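Acetyltransferase (PDB 2FSR) probably transfers an acetyl group from acetyl-coenzyme A to an acceptor that has not been identified, as a member of the GNAT family of acetyltransferases. Local coordinates at residues A[36-41]-A[87-92]; A[96-101]-A[118-123]; A[111-116]-A[144-149]. One frame throughout, in Å; residues are numbered along the deposited sequence. Where two conformers were deposited one is given.

All three contacts belong to one GNAT domain and reach the same antiparallel sheet. Contact 1 is the most buried: it pairs strands 35-38 and 87-92 through backbone hydrogen bonds, with a salt bridge on one face and aliphatic carbons on the other. Contact 2 touches it directly, because strands 87-92 and 97-105 are neighbours; it is partly buried and grows wetter toward its end, where a histidine meets waters and a bound formic acid. Contact 3 uses the other end of strand 114-119, its centre about 23 Å from that of contact 2. Also partly buried, it joins its segments by aliphatic touches, while their charged ends bind elsewhere.

Contact 1: residues A[36-41]-A[87-92]; sequences TLRPLA and ALMIDL
R38 turns the NE side of its guanidinium to the carboxylate of D91; the side chains cross at about a right angle, their planes 54° apart. The grip is side-on: R38 NE reaches D91 OD2 at 2.8 Å, approaching from above the carboxylate plane, while R38 NH2 takes D91 OD1 at 3.0 Å on its syn lone pair. With CG set between the backbone N and the carbonyl carbon (chi1 47°) and a bend at chi2, the arginine folds back over strand 87-92. One guanidinium face thereby comes to rest on selenomethionine M89, whose CB sits 3.6 Å from R38 CZ. The selenium continues past the arginine to L40, where SE meets CD1 at 3.6 Å and the two side chains run roughly perpendicular.

Beneath lies an antiparallel pairing. T36 and D91 form one hydrogen-bonded pair and R38 and M89 another, with M89 N to R38 O at 2.8 Å; L37 and I90 are the non-hydrogen-bonded pair between them. Those last two point the same way, side by side, L37 CD2 lying 4.0 Å from I90 CG1, on the face covered by A132 of helix 128-143. Past the paired strands a water bridges L40 N and A87 O.

R38 NH1 bonds P39 O at 3.0 Å and makes a salt bridge to D44, so each guanidinium nitrogen has an acceptor. With two carboxylates and a carbonyl on its N-H groups, the guanidinium has little freedom to rotate, and the buried charge of D91 is probably balanced by R38.

Contact 2: residues A[96-101]-A[118-123]; sequences GECIGQ and LLYEGH. With FMT (formic acid), chain B.
I99 O takes the N-H of Y120 at 2.8 Å, almost straight at the hydrogen (170°) although the donor stands above the carbonyl plane, and L119 CA adds a C-H contact to the same oxygen at 3.4 Å. Deeper in the sheet, Q101 and L118 make an antiparallel hydrogen-bonded pair through both N-H groups. Between these bonds I99 and G100 both face I90 of the adjoining strand, a classic beta bulge, and G100 has backbone angles that call for glycine. Its CA sits over one face of the Y120 ring, 4.0 Å from the centroid, in a CH-pi contact, while C98 O comes to the ring edge.

A second ring is met the same way. I99 places CG1 between its backbone N and carbonyl carbon (chi1 64°), which leaves CG2 beside the N and over the H123 face, 3.5 Å from the ring centroid. E97, extended from CG outward, brings OE2 to the histidine edge, 3.5 Å from CE1. Two waters at H123 NE2 lead back to the strand, one to E97 OE2 and the other to C98 O. Here strand 114-119 leaves the sheet in a type II turn, Y120 to H123, and runs toward the loop that in GNAT enzymes holds the pyrophosphate of coenzyme A.

H123 ND1 donates to formic acid O1 at 2.8 Å, and Y128 holds the same molecule, which probably came from the crystallisation liquor. With a methyl over one face and polar partners round its edge, the imidazole is fixed in orientation and offers its ND1 proton to a small carboxyl group.

Contact 3: residues A[111-116]-A[144-149]; sequences PEKELG and LNLPTL
Segment 111-116 is loop until E114, where it becomes strand 114-119; segment 144-149 has no regular structure, leaving helix 128-143 through N145 with positive phi. The two backbones come nearest at K113 and L149, with CA atoms 5.6 Å apart. K113 and L115 both bond by backbone to V150, one residue past L149.

L149 touches K113, E114 and L115. Its CG, anti to the backbone N (chi1 -165°), carries CD1 against K113 O at 3.5 Å, and CG itself lies 4.2 Å from L115 CB. Strands 114-119 and 149-153 run in parallel here, as do the fourth and fifth strands of a GNAT fold, which splay apart farther along to admit acetyl-coenzyme A. L115 and L149 both pack on I104 of strand 97-105 and on helix 128-143.

K113 crosses L146 at about a right angle: its CD rests 3.8 Å from L146 CD2. A bend at chi4 then turns NZ off the leucine, to H85 and H106. One residue earlier, E112 OE2 meets T148 CG2 at 3.8 Å, and R186 ties the pair together, bonding T148 OG1 through one nitrogen and E112 OE1 through another.

Contact 1: residues A[36-41]-A[87-92]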
loop_
_atom_site.group_PDB
_atom_site.type_symbol
_atom_site.label_atom_id
_atom_site.label_comp_id
_atom_site.label_asym_id
_atom_site.label_seq_id
_atom_site.Cartn_x
_atom_site.Cartn_y
_atom_site.Cartn_z
ATOM N N THR A 36 9.429 1.695 9.710
ATOM C CA THR A 36 9.715 2.906 8.933
ATOM C C THR A 36 9.100 2.665 7.553
ATOM O O THR A 36 9.344 1.614 6.932
ATOM C CB THR A 36 11.227 3.182 8.820
ATOM O OG1 THR A 36 11.763 3.429 10.134
ATOM C CG2 THR A 36 11.501 4.416 7.944
ATOM N N LEU A 37 8.259 3.604 7.104
ATOM C CA LEU A 37 7.564 3.470 5.817
ATOM C C LEU A 37 8.172 4.502 4.905
ATOM O O LEU A 37 7.966 5.692 5.120
ATOM C CB LEU A 37 6.054 3.709 5.991
ATOM C CG LEU A 37 5.401 2.968 7.167
ATOM C CD1 LEU A 37 3.911 3.241 7.201
ATOM C CD2 LEU A 37 5.661 1.468 7.117
ATOM N N ARG A 38 8.941 4.065 3.911
ATOM C CA ARG A 38 9.807 5.005 3.189
ATOM C C ARG A 38 9.750 4.842 1.666
ATOM O O ARG A 38 9.198 3.870 1.152
ATOM C CB ARG A 38 11.262 4.922 3.681
ATOM C CG ARG A 38 11.785 3.511 3.810
ATOM C CD ARG A 38 12.580 3.109 2.623
ATOM N NE ARG A 38 12.996 1.703 2.689
ATOM C CZ ARG A 38 13.212 0.959 1.617
ATOM N NH1 ARG A 38 13.087 1.496 0.402
ATOM N NH2 ARG A 38 13.543 -0.318 1.751
ATOM N N PRO A 39 10.275 5.833 0.942
ATOM C CA PRO A 39 10.168 5.745 -0.522
ATOM C C PRO A 39 10.851 4.541 -1.164
ATOM O O PRO A 39 11.887 4.061 -0.705
ATOM C CB PRO A 39 10.810 7.052 -1.011
ATOM C CG PRO A 39 10.761 7.975 0.214
ATOM C CD PRO A 39 10.935 7.073 1.392
ATOM N N LEU A 40 10.252 4.088 -2.252
ATOM C CA LEU A 40 10.818 3.034 -3.082
ATOM C C LEU A 40 12.182 3.442 -3.629
ATOM O O LEU A 40 12.423 4.622 -3.935
ATOM C CB LEU A 40 9.887 2.733 -4.260
ATOM C CG LEU A 40 8.840 1.638 -4.053
ATOM C CD1 LEU A 40 7.792 2.039 -2.988
ATOM C CD2 LEU A 40 8.156 1.236 -5.369
ATOM N N ALA A 41 13.052 2.445 -3.753
ATOM C CA ALA A 41 14.362 2.604 -4.375
ATOM C C ALA A 41 14.657 1.397 -5.246
ATOM O O ALA A 41 14.094 0.330 -5.029
ATOM C CB ALA A 41 15.462 2.767 -3.316
ATOM N N ALA A 87 2.966 4.202 -2.877
ATOM C CA ALA A 87 3.484 3.114 -2.039
ATOM C C ALA A 87 4.680 3.563 -1.229
ATOM O O ALA A 87 5.435 4.468 -1.642
ATOM C CB ALA A 87 3.891 1.937 -2.906
ATOM N N LEU A 88 4.851 2.904 -0.086
ATOM C CA LEU A 88 6.055 3.046 0.724
ATOM C C LEU A 88 6.523 1.637 1.074
ATOM O O LEU A 88 5.695 0.723 1.281
ATOM C CB LEU A 88 5.749 3.822 2.008
ATOM C CG LEU A 88 5.266 5.269 1.812
ATOM C CD1 LEU A 88 4.673 5.854 3.097
ATOM C CD2 LEU A 88 6.389 6.140 1.267
HETATM N N MSE A 89 7.840 1.441 1.090
HETATM C CA MSE A 89 8.380 0.165 1.529
HETATM C C MSE A 89 8.365 0.135 3.044
HETATM O O MSE A 89 8.589 1.160 3.686
HETATM C CB MSE A 89 9.802 -0.033 1.007
HETATM C CG MSE A 89 9.961 -0.034 -0.529
HETATM SE SE MSE A 89 8.707 -1.134 -1.524
HETATM C CE MSE A 89 9.249 -2.888 -0.860
ATOM N N ILE A 90 8.128 -1.054 3.592
ATOM C CA ILE A 90 8.082 -1.249 5.045
ATOM C C ILE A 90 9.414 -1.789 5.522
ATOM O O ILE A 90 9.807 -2.900 5.129
ATOM C CB ILE A 90 6.972 -2.249 5.462
ATOM C CG1 ILE A 90 5.592 -1.840 4.896
ATOM C CG2 ILE A 90 6.938 -2.407 6.984
ATOM C CD1 ILE A 90 4.488 -2.891 5.130
ATOM N N ASP A 91 10.100 -1.002 6.351
ATOM C CA ASP A 91 11.344 -1.452 6.998
ATOM C C ASP A 91 11.124 -1.643 8.493
ATOM O O ASP A 91 10.344 -0.926 9.108
ATOM C CB ASP A 91 12.482 -0.437 6.799
ATOM C CG ASP A 91 13.003 -0.372 5.366
ATOM O OD1 ASP A 91 12.635 -1.201 4.501
ATOM O OD2 ASP A 91 13.822 0.553 5.121
ATOM N N LEU A 92 11.830 -2.616 9.078
ATOM C CA LEU A 92 11.762 -2.811 10.524
ATOM C C LEU A 92 12.607 -1.760 11.242
ATOM O O LEU A 92 13.821 -1.670 11.033
ATOM C CB LEU A 92 12.252 -4.212 10.907
ATOM C CG LEU A 92 11.308 -5.385 10.681
ATOM C CD1 LEU A 92 12.061 -6.691 10.916
ATOM C CD2 LEU A 92 10.073 -5.316 11.574
HETATM O O HOH W 1 7.710 5.547 -2.891
#

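Contact 2: residues A[96-101]-A[118-123]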
loop_
_atom_site.group_PDB
_atom_site.type_symbol
_atom_site.label_atom_id
_atom_site.label_comp_id
_atom_site.label_asym_id
_atom_site.label_seq_id
_atom_site.Cartn_x
_atom_site.Cartn_y
_atom_site.Cartn_z
ATOM N N GLY A 96 16.765 -0.927 8.625
ATOM C CA GLY A 96 16.798 -0.996 7.170
ATOM C C GLY A 96 16.393 -2.341 6.579
ATOM O O GLY A 96 16.517 -2.545 5.370
ATOM N N GLU A 97 15.946 -3.279 7.415
ATOM C CA GLU A 97 15.488 -4.564 6.883
ATOM C C GLU A 97 14.080 -4.416 6.290
ATOM O O GLU A 97 13.108 -4.167 7.009
ATOM C CB GLU A 97 15.491 -5.656 7.938
ATOM C CG GLU A 97 15.051 -7.004 7.389
ATOM C CD GLU A 97 14.938 -8.085 8.448
ATOM O OE1 GLU A 97 15.300 -7.825 9.622
ATOM O OE2 GLU A 97 14.470 -9.194 8.099
ATOM N N CYS A 98 14.001 -4.603 4.979
ATOM C CA CYS A 98 12.746 -4.415 4.240
ATOM C C CYS A 98 11.892 -5.667 4.232
ATOM O O CYS A 98 12.332 -6.736 3.784
ATOM C CB CYS A 98 13.049 -3.953 2.817
ATOM S SG CYS A 98 11.562 -3.568 1.889
ATOM N N ILE A 99 10.652 -5.512 4.711
ATOM C CA ILE A 99 9.775 -6.652 4.966
ATOM C C ILE A 99 8.484 -6.640 4.151
ATOM O O ILE A 99 7.694 -7.558 4.254
ATOM C CB ILE A 99 9.439 -6.794 6.479
ATOM C CG1 ILE A 99 8.656 -5.587 6.989
ATOM C CG2 ILE A 99 10.751 -6.966 7.285
ATOM C CD1 ILE A 99 7.879 -5.840 8.275
ATOM N N GLY A 100 8.261 -5.589 3.361
ATOM C CA GLY A 100 7.062 -5.560 2.523
ATOM C C GLY A 100 6.734 -4.152 2.067
ATOM O O GLY A 100 7.624 -3.338 1.948
ATOM N N GLN A 101 5.454 -3.901 1.803
ATOM C CA GLN A 101 5.058 -2.651 1.163
ATOM C C GLN A 101 3.629 -2.322 1.561
ATOM O O GLN A 101 2.789 -3.221 1.734
ATOM C CB GLN A 101 5.172 -2.795 -0.351
ATOM C CG GLN A 101 4.903 -1.500 -1.124
ATOM C CD GLN A 101 4.612 -1.776 -2.580
ATOM O OE1 GLN A 101 3.588 -2.370 -2.898
ATOM N NE2 GLN A 101 5.534 -1.375 -3.474
ATOM N N LEU A 118 1.418 -5.770 1.413
ATOM C CA LEU A 118 1.983 -7.099 1.250
ATOM C C LEU A 118 3.179 -7.223 2.191
ATOM O O LEU A 118 3.861 -6.240 2.494
ATOM C CB LEU A 118 2.405 -7.356 -0.203
ATOM C CG LEU A 118 3.505 -6.456 -0.783
ATOM C CD1 LEU A 118 4.908 -7.048 -0.537
ATOM C CD2 LEU A 118 3.280 -6.253 -2.282
ATOM N N LEU A 119 3.418 -8.450 2.659
ATOM C CA LEU A 119 4.589 -8.781 3.470
ATOM C C LEU A 119 5.357 -9.913 2.834
ATOM O O LEU A 119 4.761 -10.866 2.305
ATOM C CB LEU A 119 4.187 -9.189 4.896
ATOM C CG LEU A 119 3.603 -8.095 5.789
ATOM C CD1 LEU A 119 3.239 -8.686 7.160
ATOM C CD2 LEU A 119 4.556 -6.908 5.970
ATOM N N TYR A 120 6.682 -9.806 2.882
ATOM C CA TYR A 120 7.545 -10.849 2.379
ATOM C C TYR A 120 7.541 -12.024 3.346
ATOM O O TYR A 120 7.167 -11.893 4.508
ATOM C CB TYR A 120 8.965 -10.319 2.215
ATOM C CG TYR A 120 9.070 -9.187 1.197
ATOM C CD1 TYR A 120 8.218 -9.135 0.086
ATOM C CD2 TYR A 120 10.027 -8.204 1.333
ATOM C CE1 TYR A 120 8.325 -8.098 -0.862
ATOM C CE2 TYR A 120 10.154 -7.163 0.390
ATOM C CZ TYR A 120 9.285 -7.118 -0.687
ATOM O OH TYR A 120 9.417 -6.093 -1.611
ATOM N N GLU A 121 7.994 -13.159 2.839
ATOM C CA GLU A 121 7.948 -14.403 3.572
ATOM C C GLU A 121 8.714 -14.319 4.890
ATOM O O GLU A 121 9.856 -13.844 4.937
ATOM C CB GLU A 121 8.529 -15.509 2.709
ATOM C CG GLU A 121 8.268 -16.872 3.261
ATOM C CD GLU A 121 8.773 -17.929 2.331
ATOM O OE1 GLU A 121 9.998 -17.957 2.049
ATOM O OE2 GLU A 121 7.931 -18.735 1.897
ATOM N N GLY A 122 8.068 -14.795 5.961
ATOM C CA GLY A 122 8.691 -14.853 7.277
ATOM C C GLY A 122 8.246 -13.767 8.249
ATOM O O GLY A 122 8.632 -13.769 9.417
ATOM N N HIS A 123 7.439 -12.831 7.764
ATOM C CA HIS A 123 7.105 -11.677 8.580
ATOM C C HIS A 123 5.630 -11.559 8.951
ATOM O O HIS A 123 5.241 -10.561 9.550
ATOM C CB HIS A 123 7.560 -10.384 7.899
ATOM C CG HIS A 123 9.001 -10.389 7.522
ATOM N ND1 HIS A 123 10.013 -10.259 8.450
ATOM C CD2 HIS A 123 9.606 -10.554 6.322
ATOM C CE1 HIS A 123 11.181 -10.333 7.830
ATOM N NE2 HIS A 123 10.959 -10.520 6.543
HETATM C C FMT B . 10.140 -9.439 11.926
HETATM O O1 FMT B . 9.849 -10.446 11.269
HETATM O O2 FMT B . 10.229 -9.343 13.161
HETATM O O HOH W 2 14.103 -10.273 5.831
HETATM O O HOH W 3 12.257 -9.490 4.071
#

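Contact 3: residues A[111-116]-A[144-149]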
loop_
_atom_site.group_PDB
_atom_site.type_symbol
_atom_site.label_atom_id
_atom_site.label_comp_id
_atom_site.label_asym_id
_atom_site.label_seq_id
_atom_site.Cartn_x
_atom_site.Cartn_y
_atom_site.Cartn_z
ATOM N N PRO A 111 -10.912 2.036 -9.588
ATOM C CA PRO A 111 -12.125 2.892 -9.592
ATOM C C PRO A 111 -12.226 3.898 -8.442
ATOM O O PRO A 111 -12.845 4.948 -8.607
ATOM C CB PRO A 111 -13.271 1.872 -9.525
ATOM C CG PRO A 111 -12.681 0.608 -10.084
ATOM C CD PRO A 111 -11.243 0.601 -9.665
ATOM N N GLU A 112 -11.638 3.568 -7.286
ATOM C CA GLU A 112 -11.519 4.475 -6.161
ATOM C C GLU A 112 -10.111 4.357 -5.578
ATOM O O GLU A 112 -9.428 3.346 -5.830
ATOM C CB GLU A 112 -12.559 4.103 -5.096
ATOM C CG GLU A 112 -14.008 4.361 -5.568
ATOM C CD GLU A 112 -15.035 4.154 -4.458
ATOM O OE1 GLU A 112 -15.507 3.008 -4.307
ATOM O OE2 GLU A 112 -15.321 5.132 -3.733
ATOM N N LYS A 113 -9.698 5.372 -4.815
ATOM C CA LYS A 113 -8.380 5.345 -4.127
ATOM C C LYS A 113 -8.334 4.152 -3.191
ATOM O O LYS A 113 -9.238 3.954 -2.387
ATOM C CB LYS A 113 -8.079 6.659 -3.409
ATOM C CG LYS A 113 -7.905 7.844 -4.360
ATOM C CD LYS A 113 -7.507 9.101 -3.609
ATOM C CE LYS A 113 -7.404 10.306 -4.533
ATOM N NZ LYS A 113 -6.304 10.203 -5.544
ATOM N N GLU A 114 -7.282 3.356 -3.307
ATOM C CA GLU A 114 -7.251 1.991 -2.758
ATOM C C GLU A 114 -6.007 1.734 -1.920
ATOM O O GLU A 114 -4.881 1.976 -2.375
ATOM C CB GLU A 114 -7.348 0.950 -3.887
ATOM C CG GLU A 114 -7.711 -0.458 -3.394
ATOM C CD GLU A 114 -6.569 -1.412 -3.365
ATOM O OE1 GLU A 114 -5.415 -0.998 -3.663
ATOM O OE2 GLU A 114 -6.842 -2.601 -3.102
ATOM N N LEU A 115 -6.218 1.237 -0.706
ATOM C CA LEU A 115 -5.153 0.884 0.226
ATOM C C LEU A 115 -4.800 -0.597 0.072
ATOM O O LEU A 115 -5.676 -1.466 0.147
ATOM C CB LEU A 115 -5.628 1.159 1.669
ATOM C CG LEU A 115 -4.665 0.916 2.844
ATOM C CD1 LEU A 115 -3.522 1.906 2.830
ATOM C CD2 LEU A 115 -5.413 1.004 4.183
ATOM N N GLY A 116 -3.518 -0.880 -0.176
ATOM C CA GLY A 116 -3.081 -2.273 -0.290
ATOM C C GLY A 116 -1.796 -2.519 0.458
ATOM O O GLY A 116 -1.057 -1.593 0.763
ATOM N N LEU A 144 -4.239 14.326 3.474
ATOM C CA LEU A 144 -4.876 14.515 2.170
ATOM C C LEU A 144 -6.364 14.819 2.261
ATOM O O LEU A 144 -6.989 15.193 1.262
ATOM C CB LEU A 144 -4.646 13.307 1.252
ATOM C CG LEU A 144 -3.201 12.993 0.869
ATOM C CD1 LEU A 144 -3.162 11.825 -0.095
ATOM C CD2 LEU A 144 -2.477 14.222 0.291
ATOM N N ASN A 145 -6.940 14.640 3.449
ATOM C CA ASN A 145 -8.364 14.886 3.658
ATOM C C ASN A 145 -9.265 14.034 2.753
ATOM O O ASN A 145 -10.348 14.474 2.351
ATOM C CB ASN A 145 -8.680 16.382 3.481
ATOM C CG ASN A 145 -8.010 17.248 4.529
ATOM O OD1 ASN A 145 -8.436 17.272 5.682
ATOM N ND2 ASN A 145 -6.971 17.971 4.138
ATOM N N LEU A 146 -8.833 12.805 2.455
ATOM C CA LEU A 146 -9.596 11.942 1.554
ATOM C C LEU A 146 -10.972 11.679 2.156
ATOM O O LEU A 146 -11.066 11.413 3.362
ATOM C CB LEU A 146 -8.884 10.618 1.287
ATOM C CG LEU A 146 -7.506 10.592 0.631
ATOM C CD1 LEU A 146 -7.141 9.142 0.306
ATOM C CD2 LEU A 146 -7.440 11.448 -0.621
ATOM N N PRO A 147 -12.031 11.803 1.332
ATOM C CA PRO A 147 -13.409 11.529 1.748
ATOM C C PRO A 147 -13.731 10.048 1.966
ATOM O O PRO A 147 -14.700 9.738 2.663
ATOM C CB PRO A 147 -14.249 12.106 0.606
ATOM C CG PRO A 147 -13.354 12.121 -0.582
ATOM C CD PRO A 147 -11.952 12.303 -0.051
ATOM N N THR A 148 -12.935 9.151 1.380
ATOM C CA THR A 148 -13.108 7.705 1.558
ATOM C C THR A 148 -11.838 6.994 1.116
ATOM O O THR A 148 -10.948 7.613 0.535
ATOM C CB THR A 148 -14.349 7.145 0.771
ATOM O OG1 THR A 148 -14.626 5.795 1.188
ATOM C CG2 THR A 148 -14.128 7.166 -0.740
ATOM N N LEU A 149 -11.783 5.696 1.373
ATOM C CA LEU A 149 -10.661 4.853 0.965
ATOM C C LEU A 149 -11.186 3.412 0.922
ATOM O O LEU A 149 -12.064 3.045 1.726
ATOM C CB LEU A 149 -9.547 4.994 1.997
ATOM C CG LEU A 149 -8.146 4.513 1.699
ATOM C CD1 LEU A 149 -7.519 5.152 0.429
ATOM C CD2 LEU A 149 -7.290 4.819 2.939
#